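Local coordinates for ABC transporter substrate-binding protein (Rhizobium radiobacter, PDB 6TFX) that binds the opine mannopinic acid as the solute-binding protein of an ABC transporter that probably imports mannityl-opines, at residues A[3-11]-A[217-225]; A[312-321]-A[353-361]. All coordinates share one frame; numbering follows the deposited sequence. Where two conformers were deposited one is given.

Contact 1 (A[3-11]-A[217-225]); sequences KTELSMGVA and GELDVEQGN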
# COMPACT_ATOMS: atom_id res chain seq x y z
N LYS A 3 -30.56 -9.61 -2.42
CA LYS A 3 -29.64 -10.65 -1.96
C LYS A 3 -28.69 -10.09 -0.89
O LYS A 3 -28.60 -8.88 -0.71
CB LYS A 3 -28.87 -11.26 -3.14
CG LYS A 3 -27.96 -10.29 -3.88
CD LYS A 3 -27.42 -10.93 -5.13
CE LYS A 3 -26.18 -10.26 -5.64
NZ LYS A 3 -25.75 -10.88 -6.92
N THR A 4 -28.01 -10.98 -0.16
CA THR A 4 -27.10 -10.56 0.91
C THR A 4 -25.69 -11.17 0.73
O THR A 4 -24.86 -11.00 1.62
CB THR A 4 -27.69 -10.89 2.30
OG1 THR A 4 -27.79 -12.32 2.41
CG2 THR A 4 -29.04 -10.20 2.58
N GLU A 5 -25.44 -11.86 -0.39
CA GLU A 5 -24.13 -12.47 -0.66
C GLU A 5 -23.43 -11.69 -1.76
O GLU A 5 -24.00 -11.53 -2.85
CB GLU A 5 -24.28 -13.95 -1.06
CG GLU A 5 -24.99 -14.79 0.01
CD GLU A 5 -24.95 -16.30 -0.13
OE1 GLU A 5 -24.63 -16.80 -1.24
OE2 GLU A 5 -25.25 -16.98 0.87
N LEU A 6 -22.21 -11.19 -1.46
CA LEU A 6 -21.40 -10.41 -2.41
C LEU A 6 -20.24 -11.26 -2.93
O LEU A 6 -19.50 -11.82 -2.13
CB LEU A 6 -20.85 -9.13 -1.76
CG LEU A 6 -20.19 -8.10 -2.70
CD1 LEU A 6 -20.31 -6.71 -2.13
CD2 LEU A 6 -18.72 -8.40 -2.91
N SER A 7 -20.09 -11.35 -4.27
CA SER A 7 -18.99 -12.09 -4.87
C SER A 7 -18.07 -11.04 -5.53
O SER A 7 -18.55 -10.18 -6.29
CB SER A 7 -19.46 -13.10 -5.91
OG SER A 7 -20.20 -14.13 -5.29
N MET A 8 -16.77 -11.13 -5.24
CA MET A 8 -15.80 -10.20 -5.83
C MET A 8 -14.59 -10.92 -6.39
O MET A 8 -14.11 -11.87 -5.77
CB MET A 8 -15.39 -9.09 -4.86
CG MET A 8 -14.89 -9.57 -3.55
SD MET A 8 -14.74 -8.18 -2.36
CE MET A 8 -13.58 -7.17 -3.15
N GLY A 9 -14.13 -10.47 -7.56
CA GLY A 9 -13.00 -11.08 -8.25
C GLY A 9 -11.82 -10.14 -8.18
O GLY A 9 -11.96 -8.97 -8.53
N VAL A 10 -10.66 -10.64 -7.72
CA VAL A 10 -9.48 -9.81 -7.52
C VAL A 10 -8.27 -10.32 -8.26
O VAL A 10 -8.21 -11.50 -8.62
CB VAL A 10 -9.16 -9.60 -6.01
CG1 VAL A 10 -10.41 -9.13 -5.25
CG2 VAL A 10 -8.59 -10.86 -5.38
N ALA A 11 -7.29 -9.42 -8.49
CA ALA A 11 -6.04 -9.74 -9.19
C ALA A 11 -5.04 -10.24 -8.15
O ALA A 11 -4.15 -9.51 -7.72
CB ALA A 11 -5.51 -8.52 -9.91
N GLY A 217 -22.29 -12.56 -14.86
CA GLY A 217 -23.04 -12.35 -13.63
C GLY A 217 -22.56 -13.15 -12.44
O GLY A 217 -23.27 -13.23 -11.43
N GLU A 218 -21.36 -13.75 -12.52
CA GLU A 218 -20.80 -14.53 -11.40
C GLU A 218 -20.24 -13.58 -10.32
O GLU A 218 -20.13 -13.97 -9.16
CB GLU A 218 -19.64 -15.42 -11.86
CG GLU A 218 -20.02 -16.60 -12.74
CD GLU A 218 -18.84 -17.31 -13.37
OE1 GLU A 218 -17.79 -17.44 -12.70
OE2 GLU A 218 -18.98 -17.75 -14.53
N LEU A 219 -19.84 -12.36 -10.72
CA LEU A 219 -19.25 -11.39 -9.79
C LEU A 219 -20.07 -10.13 -9.71
O LEU A 219 -20.53 -9.61 -10.73
CB LEU A 219 -17.80 -11.00 -10.23
CG LEU A 219 -16.77 -12.10 -10.44
CD1 LEU A 219 -15.48 -11.54 -11.06
CD2 LEU A 219 -16.46 -12.83 -9.14
N ASP A 220 -20.19 -9.59 -8.50
CA ASP A 220 -20.84 -8.30 -8.32
C ASP A 220 -19.80 -7.18 -8.43
O ASP A 220 -20.15 -6.02 -8.71
CB ASP A 220 -21.49 -8.25 -6.94
CG ASP A 220 -22.50 -9.38 -6.77
OD1 ASP A 220 -23.51 -9.39 -7.51
OD2 ASP A 220 -22.26 -10.26 -5.89
N VAL A 221 -18.53 -7.51 -8.16
CA VAL A 221 -17.42 -6.56 -8.20
C VAL A 221 -16.23 -7.24 -8.84
O VAL A 221 -15.95 -8.39 -8.53
CB VAL A 221 -17.02 -6.10 -6.76
CG1 VAL A 221 -15.77 -5.20 -6.75
CG2 VAL A 221 -18.17 -5.41 -6.06
N GLU A 222 -15.48 -6.50 -9.67
CA GLU A 222 -14.24 -7.05 -10.21
C GLU A 222 -13.17 -5.99 -10.25
O GLU A 222 -13.44 -4.82 -10.56
CB GLU A 222 -14.42 -7.71 -11.58
CG GLU A 222 -14.59 -6.73 -12.73
CD GLU A 222 -14.10 -7.19 -14.09
OE1 GLU A 222 -14.59 -6.63 -15.10
OE2 GLU A 222 -13.22 -8.08 -14.16
N GLN A 223 -11.95 -6.39 -9.90
CA GLN A 223 -10.81 -5.49 -10.01
C GLN A 223 -10.54 -5.28 -11.50
O GLN A 223 -10.62 -6.23 -12.31
CB GLN A 223 -9.59 -6.09 -9.33
CG GLN A 223 -8.39 -5.14 -9.30
CD GLN A 223 -7.29 -5.63 -8.40
OE1 GLN A 223 -7.39 -6.69 -7.76
NE2 GLN A 223 -6.21 -4.83 -8.31
N GLY A 224 -10.22 -4.05 -11.85
CA GLY A 224 -9.91 -3.72 -13.23
C GLY A 224 -8.42 -3.65 -13.43
O GLY A 224 -7.66 -4.30 -12.71
N ASN A 225 -8.01 -2.85 -14.41
CA ASN A 225 -6.58 -2.62 -14.61
C ASN A 225 -6.39 -1.14 -14.98
O ASN A 225 -7.34 -0.34 -14.87
CB ASN A 225 -5.98 -3.59 -15.63
CG ASN A 225 -6.47 -3.39 -17.04
OD1 ASN A 225 -7.04 -2.35 -17.40
ND2 ASN A 225 -6.21 -4.38 -17.89

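Contact 2 (A[312-321]-A[353-361]); sequences YDPAQSKKLL and VAEGGFTLN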
# COMPACT_ATOMS: atom_id res chain seq x y z
N TYR A 312 13.36 12.51 -21.60
CA TYR A 312 13.46 11.40 -22.55
C TYR A 312 14.40 11.80 -23.67
O TYR A 312 14.14 12.78 -24.38
CB TYR A 312 12.07 11.06 -23.11
CG TYR A 312 12.09 9.92 -24.09
CD1 TYR A 312 12.39 8.62 -23.68
CD2 TYR A 312 11.86 10.14 -25.44
CE1 TYR A 312 12.39 7.56 -24.58
CE2 TYR A 312 11.82 9.08 -26.35
CZ TYR A 312 12.09 7.79 -25.92
OH TYR A 312 12.12 6.76 -26.82
N ASP A 313 15.50 11.05 -23.84
CA ASP A 313 16.48 11.33 -24.90
C ASP A 313 17.28 10.07 -25.09
O ASP A 313 18.36 9.96 -24.51
CB ASP A 313 17.41 12.50 -24.50
CG ASP A 313 18.36 12.99 -25.60
OD1 ASP A 313 18.49 12.30 -26.61
OD2 ASP A 313 19.00 14.05 -25.40
N PRO A 314 16.74 9.07 -25.82
CA PRO A 314 17.48 7.80 -25.98
C PRO A 314 18.83 7.93 -26.71
O PRO A 314 19.71 7.08 -26.53
CB PRO A 314 16.48 6.90 -26.71
CG PRO A 314 15.55 7.83 -27.39
CD PRO A 314 15.46 9.06 -26.56
N ALA A 315 19.02 9.00 -27.50
CA ALA A 315 20.33 9.23 -28.16
C ALA A 315 21.37 9.52 -27.03
O ALA A 315 22.51 9.04 -27.09
CB ALA A 315 20.23 10.41 -29.11
N GLN A 316 20.95 10.28 -26.00
CA GLN A 316 21.82 10.58 -24.86
C GLN A 316 22.10 9.28 -24.07
O GLN A 316 23.23 9.05 -23.62
CB GLN A 316 21.20 11.66 -23.95
CG GLN A 316 22.07 12.09 -22.77
CD GLN A 316 23.38 12.80 -23.10
OE1 GLN A 316 23.73 13.07 -24.27
NE2 GLN A 316 24.16 13.12 -22.07
N SER A 317 21.07 8.41 -23.93
CA SER A 317 21.26 7.12 -23.27
C SER A 317 22.41 6.35 -23.93
O SER A 317 23.32 5.88 -23.25
CB SER A 317 19.98 6.30 -23.39
OG SER A 317 18.96 6.96 -22.66
N LYS A 318 22.37 6.23 -25.28
CA LYS A 318 23.41 5.49 -26.01
C LYS A 318 24.79 6.12 -25.81
O LYS A 318 25.77 5.39 -25.64
CB LYS A 318 23.03 5.40 -27.49
CG LYS A 318 21.83 4.48 -27.72
CD LYS A 318 21.40 4.46 -29.20
CE LYS A 318 21.97 3.29 -29.96
NZ LYS A 318 20.90 2.43 -30.54
N LYS A 319 24.87 7.46 -25.82
CA LYS A 319 26.13 8.20 -25.62
C LYS A 319 26.70 7.90 -24.22
O LYS A 319 27.89 7.61 -24.08
CB LYS A 319 25.90 9.71 -25.80
CG LYS A 319 27.13 10.59 -25.61
CD LYS A 319 26.73 12.06 -25.57
CE LYS A 319 27.87 12.99 -25.26
NZ LYS A 319 27.42 14.40 -25.18
N LEU A 320 25.84 7.95 -23.20
CA LEU A 320 26.24 7.66 -21.82
C LEU A 320 26.71 6.20 -21.67
O LEU A 320 27.71 5.96 -21.01
CB LEU A 320 25.08 7.95 -20.86
CG LEU A 320 24.80 9.40 -20.61
CD1 LEU A 320 23.42 9.59 -19.99
CD2 LEU A 320 25.89 10.03 -19.73
N LEU A 321 25.99 5.23 -22.28
CA LEU A 321 26.43 3.83 -22.18
C LEU A 321 27.79 3.64 -22.83
O LEU A 321 28.63 2.92 -22.28
CB LEU A 321 25.41 2.86 -22.80
CG LEU A 321 24.09 2.73 -22.02
CD1 LEU A 321 23.18 1.70 -22.64
CD2 LEU A 321 24.37 2.37 -20.54
N VAL A 353 13.00 0.89 -23.04
CA VAL A 353 14.42 1.02 -22.73
C VAL A 353 15.34 0.42 -23.80
O VAL A 353 16.53 0.74 -23.85
CB VAL A 353 14.79 0.55 -21.30
CG1 VAL A 353 13.95 1.30 -20.26
CG2 VAL A 353 14.67 -0.96 -21.14
N ALA A 354 14.77 -0.40 -24.69
CA ALA A 354 15.55 -0.92 -25.83
C ALA A 354 16.04 0.23 -26.73
O ALA A 354 17.10 0.13 -27.34
CB ALA A 354 14.69 -1.86 -26.65
N GLU A 355 15.27 1.33 -26.80
CA GLU A 355 15.66 2.47 -27.63
C GLU A 355 16.99 3.10 -27.20
O GLU A 355 17.77 3.52 -28.05
CB GLU A 355 14.53 3.51 -27.62
CG GLU A 355 14.46 4.32 -28.90
CD GLU A 355 14.22 3.53 -30.17
OE1 GLU A 355 13.36 2.62 -30.17
OE2 GLU A 355 14.91 3.82 -31.17
N GLY A 356 17.24 3.11 -25.89
CA GLY A 356 18.45 3.69 -25.31
C GLY A 356 19.58 2.72 -25.08
O GLY A 356 20.60 3.09 -24.50
N GLY A 357 19.39 1.47 -25.51
CA GLY A 357 20.45 0.47 -25.42
C GLY A 357 20.34 -0.56 -24.32
O GLY A 357 21.34 -1.27 -24.08
N PHE A 358 19.17 -0.68 -23.66
CA PHE A 358 19.01 -1.68 -22.60
C PHE A 358 18.16 -2.82 -23.07
O PHE A 358 17.04 -2.59 -23.54
CB PHE A 358 18.36 -1.08 -21.35
CG PHE A 358 19.24 -0.08 -20.64
CD1 PHE A 358 19.27 1.25 -21.02
CD2 PHE A 358 20.04 -0.47 -19.55
CE1 PHE A 358 20.09 2.17 -20.36
CE2 PHE A 358 20.84 0.45 -18.88
CZ PHE A 358 20.87 1.77 -19.29
N THR A 359 18.65 -4.07 -22.88
CA THR A 359 17.82 -5.22 -23.19
C THR A 359 17.43 -5.78 -21.85
O THR A 359 18.25 -6.38 -21.15
CB THR A 359 18.55 -6.27 -24.02
OG1 THR A 359 19.05 -5.67 -25.21
CG2 THR A 359 17.63 -7.43 -24.38
N LEU A 360 16.18 -5.56 -21.47
CA LEU A 360 15.66 -6.02 -20.19
C LEU A 360 15.05 -7.41 -20.36
O LEU A 360 14.28 -7.65 -21.29
CB LEU A 360 14.60 -4.98 -19.74
CG LEU A 360 13.99 -5.10 -18.38
CD1 LEU A 360 15.05 -5.18 -17.28
CD2 LEU A 360 13.04 -3.93 -18.16
N ASN A 361 15.49 -8.35 -19.52
CA ASN A 361 14.95 -9.71 -19.49
C ASN A 361 14.08 -9.75 -18.22
O ASN A 361 14.55 -9.41 -17.13
CB ASN A 361 16.09 -10.74 -19.39
CG ASN A 361 15.63 -12.15 -19.10
OD1 ASN A 361 16.12 -12.82 -18.17
ND2 ASN A 361 14.69 -12.65 -19.89

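Contact 1 (A[3-11]-A[217-225])
M8 and G9 of strand 5-10 pair in parallel with V221 and E222 of strand 221-223, the two short axes closing to 4.6 Å at an angle of 11°. G9 bonds through both of its backbone polar atoms: its N donates to V221 O, and its O accepts from Q223 N. Two residues earlier, S7 O is gripped twice, by D220 N at 2.8 Å and, more loosely, by V221 N at 3.3 Å. Ahead of the paired residues the carboxylate of D220 takes over the bonding from the backbone. D220 OD2 turns its anti lone pair to S7 N, 2.9 Å away in a nearly straight bond (169°), while D220 OD1 receives K3 NZ at 2.8 Å on the syn side, close to the carboxylate plane. With each oxygen held by a different partner, the rotation of the group is probably fixed; the lysine chain, extended beyond CG, reaches it from the opposite direction and also makes a cation-pi contact with F492. This pairing belongs to the mixed sheet of the periplasmic binding protein fold, where strand 5-10 is an inner strand, parallel also to strand 198-203, and helix 207-215 lies on the connection between 198-203 and 221-223, a beta-alpha-beta crossover. On the face carrying M8 and V221 the two CB atoms meet at 3.9 Å, and W464 of strand 454-467 packs on both side chains. On the other face, L219 lays CD1 and CD2 against the backbone of G9, CD1 standing 3.8 Å from G9 CA, packed directly on the glycine. At the far end Q223, its CG anti to the backbone N (chi1 -174°), reaches across to the residue just past strand 5-10; its OE1 takes A11 N at 2.8 Å, the N-H arriving from above the amide's carbonyl plane.

Contact 2 (A[312-321]-A[353-361])
L321 reaches from helix 314-323 to F358 and sets a methyl group over one face of its ring: CD1 lies 4.2 Å from the centroid and 23° off the normal, a CH-pi contact displaced toward the rim. With its second methyl, L321 CD2 meets F358 CZ at 3.8 Å. L321 CD1 also rests 3.5 Å from G356 O, a carbonyl that S317 CB approaches equally closely from the preceding turn of the helix. Buried in this apolar surround, G356 O has no hydrogen-bonding partner in the model. The backbone at G356 passes close against S317 CB, with no side chain of its own between them. Toward the start of the helix, P314 CB packs against E355 CG at 3.9 Å, and Y312 OH comes within 4.0 Å of the same methylene. The aliphatic part of K318 flanks the turn, its CG 3.7 Å from G356 O.

Further out, S317 OG is engaged by A270 O, tying the packing helix to helix 265-272, whose A270 also touches both L321 and F358. D313 is the N-cap of helix 314-323, OD1 accepting from Q316 N. G357, with positive phi, lets F358 N bond back to V353 O and G357 N to A354 O. Helix 314-323 thus packs on a Schellman motif that ends helix 340-353 and turns into strand 358-365, part of a beta-alpha-beta unit with the parallel strand 330-337.

Contact 1 and contact 2 lie in series along the chain and do not touch: their centres are 42 Å apart and their nearest atoms about 19 Å. They represent two ways of joining distant segments, the first through a dense set of polar bonds between strands, the second through apolar packing of a helix on a helix-to-strand turn. The 3-11/217-225 pair is nearer the middle of the chain, 21 Å from its centre against 31 Å for 312-321/353-361. It also lies close to the ligand: the side chain of Q223 is about 6 Å from the bound opine, and that of V10 about 7 Å from a magnesium ion. Contact 2 is peripheral packing away from the annotated sites.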